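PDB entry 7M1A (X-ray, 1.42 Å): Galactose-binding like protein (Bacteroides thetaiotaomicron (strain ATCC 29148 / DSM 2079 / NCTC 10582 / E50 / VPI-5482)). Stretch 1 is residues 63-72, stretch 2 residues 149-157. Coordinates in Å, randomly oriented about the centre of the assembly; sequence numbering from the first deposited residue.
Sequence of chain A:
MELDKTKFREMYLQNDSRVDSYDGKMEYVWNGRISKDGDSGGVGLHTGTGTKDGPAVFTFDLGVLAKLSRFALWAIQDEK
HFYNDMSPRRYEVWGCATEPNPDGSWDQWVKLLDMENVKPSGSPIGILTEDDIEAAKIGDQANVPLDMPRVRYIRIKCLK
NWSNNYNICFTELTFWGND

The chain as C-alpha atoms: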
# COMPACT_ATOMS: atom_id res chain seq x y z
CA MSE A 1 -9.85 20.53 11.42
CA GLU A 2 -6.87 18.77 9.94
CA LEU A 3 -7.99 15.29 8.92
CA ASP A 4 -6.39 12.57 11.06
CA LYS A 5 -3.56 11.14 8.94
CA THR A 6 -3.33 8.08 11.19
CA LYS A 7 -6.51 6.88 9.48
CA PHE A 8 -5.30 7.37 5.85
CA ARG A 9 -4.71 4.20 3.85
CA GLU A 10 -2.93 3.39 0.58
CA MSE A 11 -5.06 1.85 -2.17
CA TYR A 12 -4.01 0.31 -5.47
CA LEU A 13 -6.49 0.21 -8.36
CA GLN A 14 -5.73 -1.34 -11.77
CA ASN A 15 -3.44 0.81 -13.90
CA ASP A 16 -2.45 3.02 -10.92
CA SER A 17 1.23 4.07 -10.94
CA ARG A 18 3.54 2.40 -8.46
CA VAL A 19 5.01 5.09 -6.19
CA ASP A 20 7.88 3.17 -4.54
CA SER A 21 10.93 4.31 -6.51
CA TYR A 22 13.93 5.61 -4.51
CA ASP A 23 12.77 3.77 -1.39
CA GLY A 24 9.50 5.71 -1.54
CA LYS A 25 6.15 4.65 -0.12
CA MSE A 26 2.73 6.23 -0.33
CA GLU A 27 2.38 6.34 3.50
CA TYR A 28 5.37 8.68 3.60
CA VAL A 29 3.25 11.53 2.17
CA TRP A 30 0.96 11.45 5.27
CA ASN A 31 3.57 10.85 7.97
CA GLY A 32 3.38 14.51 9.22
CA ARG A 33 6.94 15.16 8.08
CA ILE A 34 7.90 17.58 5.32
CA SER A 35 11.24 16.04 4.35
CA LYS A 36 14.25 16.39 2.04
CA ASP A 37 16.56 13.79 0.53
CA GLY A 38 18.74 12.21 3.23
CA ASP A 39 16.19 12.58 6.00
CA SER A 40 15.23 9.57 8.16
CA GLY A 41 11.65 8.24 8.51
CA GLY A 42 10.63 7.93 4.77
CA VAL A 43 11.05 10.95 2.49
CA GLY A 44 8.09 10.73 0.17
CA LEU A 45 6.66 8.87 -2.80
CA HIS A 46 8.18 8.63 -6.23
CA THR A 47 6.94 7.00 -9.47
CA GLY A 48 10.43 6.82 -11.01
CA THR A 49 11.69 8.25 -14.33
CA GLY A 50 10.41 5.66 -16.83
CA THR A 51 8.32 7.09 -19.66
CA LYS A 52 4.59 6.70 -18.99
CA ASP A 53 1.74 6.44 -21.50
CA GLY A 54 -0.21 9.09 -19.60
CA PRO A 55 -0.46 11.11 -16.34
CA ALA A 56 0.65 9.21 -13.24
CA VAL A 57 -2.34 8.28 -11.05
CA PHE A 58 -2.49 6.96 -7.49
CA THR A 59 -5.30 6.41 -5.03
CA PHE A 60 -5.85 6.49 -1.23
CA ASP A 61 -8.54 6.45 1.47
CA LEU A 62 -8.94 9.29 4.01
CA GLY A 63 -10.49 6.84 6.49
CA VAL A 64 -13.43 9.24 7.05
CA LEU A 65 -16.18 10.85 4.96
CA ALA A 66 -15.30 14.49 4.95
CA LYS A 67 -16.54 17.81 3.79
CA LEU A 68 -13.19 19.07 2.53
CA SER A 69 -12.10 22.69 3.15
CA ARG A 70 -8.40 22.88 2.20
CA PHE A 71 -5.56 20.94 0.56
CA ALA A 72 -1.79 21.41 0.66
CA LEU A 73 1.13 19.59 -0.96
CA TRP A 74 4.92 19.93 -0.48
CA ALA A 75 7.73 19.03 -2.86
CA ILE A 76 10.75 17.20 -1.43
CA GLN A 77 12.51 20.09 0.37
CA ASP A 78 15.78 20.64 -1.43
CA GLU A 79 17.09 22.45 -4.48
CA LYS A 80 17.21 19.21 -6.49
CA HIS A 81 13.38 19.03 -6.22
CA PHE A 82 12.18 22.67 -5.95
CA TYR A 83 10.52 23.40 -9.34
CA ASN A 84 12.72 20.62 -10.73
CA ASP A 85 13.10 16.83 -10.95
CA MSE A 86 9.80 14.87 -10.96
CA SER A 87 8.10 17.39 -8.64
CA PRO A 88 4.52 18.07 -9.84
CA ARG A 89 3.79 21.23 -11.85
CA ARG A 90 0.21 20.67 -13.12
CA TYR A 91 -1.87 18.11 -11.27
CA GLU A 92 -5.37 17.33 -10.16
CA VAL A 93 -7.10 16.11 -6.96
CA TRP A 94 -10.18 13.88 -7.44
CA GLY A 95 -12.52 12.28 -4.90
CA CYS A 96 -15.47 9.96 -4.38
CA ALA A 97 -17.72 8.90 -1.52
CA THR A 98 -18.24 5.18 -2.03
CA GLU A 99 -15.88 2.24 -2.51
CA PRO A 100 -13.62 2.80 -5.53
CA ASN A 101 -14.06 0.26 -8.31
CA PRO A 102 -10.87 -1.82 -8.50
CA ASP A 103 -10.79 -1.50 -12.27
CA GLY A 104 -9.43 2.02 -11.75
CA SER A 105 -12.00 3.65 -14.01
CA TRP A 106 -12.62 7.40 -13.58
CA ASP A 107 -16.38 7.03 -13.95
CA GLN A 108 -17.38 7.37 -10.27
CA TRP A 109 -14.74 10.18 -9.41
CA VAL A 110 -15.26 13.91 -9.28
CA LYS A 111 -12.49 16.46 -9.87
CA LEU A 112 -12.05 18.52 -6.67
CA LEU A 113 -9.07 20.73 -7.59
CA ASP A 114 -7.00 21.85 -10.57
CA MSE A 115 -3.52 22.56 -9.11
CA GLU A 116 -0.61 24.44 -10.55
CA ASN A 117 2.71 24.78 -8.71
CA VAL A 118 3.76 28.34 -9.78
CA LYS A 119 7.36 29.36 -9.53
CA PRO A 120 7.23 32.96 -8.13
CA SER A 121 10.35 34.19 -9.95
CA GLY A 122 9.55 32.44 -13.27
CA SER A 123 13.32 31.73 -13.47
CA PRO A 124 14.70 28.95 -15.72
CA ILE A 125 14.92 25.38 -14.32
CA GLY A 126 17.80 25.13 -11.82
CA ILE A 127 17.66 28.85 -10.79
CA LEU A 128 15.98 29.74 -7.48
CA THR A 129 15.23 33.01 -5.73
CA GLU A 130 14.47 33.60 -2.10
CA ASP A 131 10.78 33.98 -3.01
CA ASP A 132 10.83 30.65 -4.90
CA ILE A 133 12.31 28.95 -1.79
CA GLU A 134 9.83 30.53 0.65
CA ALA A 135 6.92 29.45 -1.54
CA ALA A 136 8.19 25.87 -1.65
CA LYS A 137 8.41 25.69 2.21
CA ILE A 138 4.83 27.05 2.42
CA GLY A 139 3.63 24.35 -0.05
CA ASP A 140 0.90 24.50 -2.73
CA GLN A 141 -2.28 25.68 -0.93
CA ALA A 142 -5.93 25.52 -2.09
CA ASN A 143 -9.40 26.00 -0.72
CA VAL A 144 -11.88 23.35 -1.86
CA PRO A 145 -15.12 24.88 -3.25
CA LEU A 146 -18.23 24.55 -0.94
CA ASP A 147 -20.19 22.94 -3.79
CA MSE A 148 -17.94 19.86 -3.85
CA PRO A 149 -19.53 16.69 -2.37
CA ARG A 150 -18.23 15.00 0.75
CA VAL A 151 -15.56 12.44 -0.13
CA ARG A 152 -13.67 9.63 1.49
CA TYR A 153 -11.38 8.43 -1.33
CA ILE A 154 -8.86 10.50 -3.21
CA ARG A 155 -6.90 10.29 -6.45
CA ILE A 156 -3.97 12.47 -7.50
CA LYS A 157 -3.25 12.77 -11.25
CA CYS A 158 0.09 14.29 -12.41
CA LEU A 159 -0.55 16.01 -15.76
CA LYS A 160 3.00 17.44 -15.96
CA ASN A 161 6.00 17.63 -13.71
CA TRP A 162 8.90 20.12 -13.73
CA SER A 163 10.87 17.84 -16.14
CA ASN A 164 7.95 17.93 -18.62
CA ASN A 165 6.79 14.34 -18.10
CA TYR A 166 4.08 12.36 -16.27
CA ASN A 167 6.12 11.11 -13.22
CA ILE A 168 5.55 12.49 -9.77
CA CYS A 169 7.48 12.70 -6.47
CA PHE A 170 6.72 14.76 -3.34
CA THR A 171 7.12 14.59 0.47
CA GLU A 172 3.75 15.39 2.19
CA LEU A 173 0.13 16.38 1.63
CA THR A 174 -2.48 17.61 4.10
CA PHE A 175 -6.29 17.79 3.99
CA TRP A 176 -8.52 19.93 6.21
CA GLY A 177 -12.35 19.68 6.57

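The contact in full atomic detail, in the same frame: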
# COMPACT_ATOMS: atom_id res chain seq x y z
N GLY A 63 -10.09 7.50 5.25
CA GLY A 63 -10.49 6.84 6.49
C GLY A 63 -11.72 7.48 7.13
O GLY A 63 -12.18 6.99 8.15
N VAL A 64 -12.25 8.56 6.55
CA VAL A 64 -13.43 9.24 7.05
C VAL A 64 -14.13 9.81 5.81
O VAL A 64 -13.49 10.04 4.79
CB VAL A 64 -13.03 10.39 8.01
CG1 VAL A 64 -12.42 9.85 9.30
CG2 VAL A 64 -12.15 11.43 7.30
N LEU A 65 -15.44 10.08 5.94
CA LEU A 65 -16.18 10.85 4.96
C LEU A 65 -16.13 12.30 5.39
O LEU A 65 -16.58 12.64 6.51
CB LEU A 65 -17.65 10.34 4.90
CG LEU A 65 -18.58 11.05 3.88
CD1 LEU A 65 -18.16 10.84 2.41
CD2 LEU A 65 -20.04 10.57 4.05
N ALA A 66 -15.58 13.15 4.48
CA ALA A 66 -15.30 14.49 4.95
C ALA A 66 -15.90 15.51 4.00
O ALA A 66 -15.78 15.37 2.75
CB ALA A 66 -13.79 14.75 4.89
N LYS A 67 -16.32 16.60 4.65
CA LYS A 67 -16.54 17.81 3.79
C LYS A 67 -15.21 18.58 3.71
O LYS A 67 -14.77 19.11 4.75
CB LYS A 67 -17.65 18.73 4.33
CG LYS A 67 -17.94 19.91 3.42
CD LYS A 67 -18.74 19.63 2.22
CE LYS A 67 -19.28 20.87 1.57
NZ LYS A 67 -20.03 20.51 0.36
N LEU A 68 -14.53 18.55 2.56
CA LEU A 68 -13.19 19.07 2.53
C LEU A 68 -13.26 20.61 2.49
O LEU A 68 -14.03 21.21 1.75
CB LEU A 68 -12.44 18.61 1.28
CG LEU A 68 -12.17 17.10 1.27
CD1 LEU A 68 -11.46 16.71 -0.04
CD2 LEU A 68 -11.36 16.72 2.49
N SER A 69 -12.25 21.23 3.14
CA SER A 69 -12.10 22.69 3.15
C SER A 69 -10.79 23.16 2.50
O SER A 69 -10.79 24.14 1.74
CB SER A 69 -12.22 23.19 4.52
OG SER A 69 -11.20 22.65 5.35
N ARG A 70 -9.66 22.43 2.75
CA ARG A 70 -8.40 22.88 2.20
C ARG A 70 -7.51 21.67 1.91
O ARG A 70 -7.69 20.56 2.49
CB ARG A 70 -7.70 23.82 3.22
CG ARG A 70 -8.48 25.09 3.56
CD ARG A 70 -7.60 26.16 4.23
NE ARG A 70 -6.74 26.94 3.34
CZ ARG A 70 -5.46 26.69 3.12
NH1 ARG A 70 -4.79 25.87 3.95
NH2 ARG A 70 -4.73 27.35 2.25
N PHE A 71 -6.54 21.93 1.00
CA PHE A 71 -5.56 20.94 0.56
C PHE A 71 -4.20 21.61 0.46
O PHE A 71 -4.12 22.78 0.02
CB PHE A 71 -6.01 20.30 -0.76
CG PHE A 71 -4.97 19.43 -1.40
CD1 PHE A 71 -4.73 18.14 -0.95
CD2 PHE A 71 -4.12 19.99 -2.37
CE1 PHE A 71 -3.77 17.38 -1.60
CE2 PHE A 71 -3.20 19.21 -3.01
CZ PHE A 71 -3.01 17.92 -2.63
N ALA A 72 -3.16 20.91 0.86
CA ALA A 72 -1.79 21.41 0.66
C ALA A 72 -0.89 20.28 0.22
O ALA A 72 -1.11 19.12 0.62
CB ALA A 72 -1.26 22.14 1.91
N PRO A 149 -18.91 17.64 -3.28
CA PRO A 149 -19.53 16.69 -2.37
C PRO A 149 -18.53 16.27 -1.30
O PRO A 149 -17.29 16.37 -1.45
CB PRO A 149 -19.80 15.44 -3.21
CG PRO A 149 -18.79 15.57 -4.38
CD PRO A 149 -18.56 17.05 -4.59
N ARG A 150 -19.08 15.70 -0.21
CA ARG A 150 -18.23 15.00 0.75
C ARG A 150 -17.57 13.80 0.09
O ARG A 150 -18.16 13.15 -0.80
CB ARG A 150 -19.00 14.51 1.98
CG ARG A 150 -19.59 15.64 2.81
CD ARG A 150 -19.85 15.26 4.26
NE ARG A 150 -20.91 14.31 4.32
CZ ARG A 150 -21.26 13.69 5.47
NH1 ARG A 150 -20.61 13.86 6.61
NH2 ARG A 150 -22.26 12.84 5.46
N VAL A 151 -16.30 13.56 0.46
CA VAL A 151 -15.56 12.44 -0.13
C VAL A 151 -14.72 11.73 0.90
O VAL A 151 -14.50 12.26 1.97
CB VAL A 151 -14.57 12.93 -1.24
CG1 VAL A 151 -15.33 13.46 -2.48
CG2 VAL A 151 -13.59 14.07 -0.79
N ARG A 152 -14.54 10.41 0.67
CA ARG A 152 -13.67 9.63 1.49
C ARG A 152 -12.43 9.12 0.75
O ARG A 152 -11.41 8.94 1.41
CB ARG A 152 -14.46 8.41 1.98
CG ARG A 152 -13.61 7.41 2.76
CD ARG A 152 -14.40 6.37 3.51
NE ARG A 152 -13.41 5.43 4.06
CZ ARG A 152 -13.77 4.43 4.83
NH1 ARG A 152 -15.04 4.31 5.19
NH2 ARG A 152 -12.87 3.57 5.30
N TYR A 153 -12.48 9.00 -0.56
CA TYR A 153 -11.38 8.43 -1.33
C TYR A 153 -10.83 9.50 -2.25
O TYR A 153 -11.61 10.34 -2.70
CB TYR A 153 -11.92 7.24 -2.15
CG TYR A 153 -12.59 6.26 -1.24
CD1 TYR A 153 -11.88 5.37 -0.41
CD2 TYR A 153 -13.98 6.23 -1.18
CE1 TYR A 153 -12.57 4.46 0.38
CE2 TYR A 153 -14.67 5.37 -0.34
CZ TYR A 153 -13.96 4.50 0.48
OH TYR A 153 -14.64 3.63 1.31
N ILE A 154 -9.54 9.44 -2.46
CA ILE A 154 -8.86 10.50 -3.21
C ILE A 154 -8.00 9.89 -4.30
O ILE A 154 -7.40 8.83 -4.13
CB ILE A 154 -7.96 11.33 -2.28
CG1 ILE A 154 -8.81 12.05 -1.21
CG2 ILE A 154 -7.14 12.38 -3.05
CD1 ILE A 154 -9.70 13.15 -1.69
N ARG A 155 -7.91 10.58 -5.45
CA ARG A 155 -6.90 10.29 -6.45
C ARG A 155 -6.09 11.57 -6.72
O ARG A 155 -6.65 12.69 -6.78
CB ARG A 155 -7.45 9.73 -7.75
CG ARG A 155 -7.79 8.28 -7.61
CD ARG A 155 -8.54 7.83 -8.87
NE ARG A 155 -7.88 6.53 -9.20
CZ ARG A 155 -8.15 5.89 -10.32
NH1 ARG A 155 -9.08 6.34 -11.17
NH2 ARG A 155 -7.47 4.79 -10.67
N ILE A 156 -4.79 11.37 -6.96
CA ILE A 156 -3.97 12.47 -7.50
C ILE A 156 -3.48 12.05 -8.88
O ILE A 156 -3.06 10.92 -9.11
CB ILE A 156 -2.85 12.84 -6.53
CG1 ILE A 156 -3.50 13.55 -5.31
CG2 ILE A 156 -1.79 13.74 -7.18
CD1 ILE A 156 -2.55 13.89 -4.19
N LYS A 157 -3.70 12.96 -9.87
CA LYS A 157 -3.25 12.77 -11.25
C LYS A 157 -2.17 13.82 -11.59
O LYS A 157 -2.43 15.01 -11.46
CB LYS A 157 -4.47 12.87 -12.16
CG LYS A 157 -4.19 12.70 -13.67
CD LYS A 157 -5.46 13.07 -14.55
CE LYS A 157 -5.23 12.58 -15.97
NZ LYS A 157 -6.38 12.83 -16.87
O HOH W 1 -15.72 18.19 0.06

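The two stretches, far apart in sequence, run antiparallel and are joined at one bridge, A66 with V151. Its two hydrogen bonds are reciprocal: A66 N donates to V151 O at 2.9 Å, and V151 N donates to A66 O at 3.0 Å. Beyond this pair a water carries the connection onward, accepting from L68 N and donating to P149 O, each at 2.8 Å.

Three residues, R150, L65 and R152, cover the most surface; R150 and L65 are exposed and R152 partly so. The guanidinium of R150 reaches over the end of L65, whose CD2 sits 3.5 Å from R150 NH2, over one face of the group. The N-H groups point outward in the guanidinium plane, so the flat face can accept an apolar neighbour. The aliphatic part of R150 also serves: its CG lies 4.0 Å from K67 CB, so two long, charged chains touch through their methylenes. R152, fully extended, lays its guanidinium against the backbone of G63, with G63 CA 4.1 Å from R152 NE. With a phi of 81°, G63 adopts a conformation suited to glycine.

On the buried side, small A66 and branched V151 share a face of the sheet. L68 CD1 packs 3.5 Å from V151 CG2, and farther along F71 CZ meets I156 CD1 at 4.3 Å, apolar contacts between buried side chains.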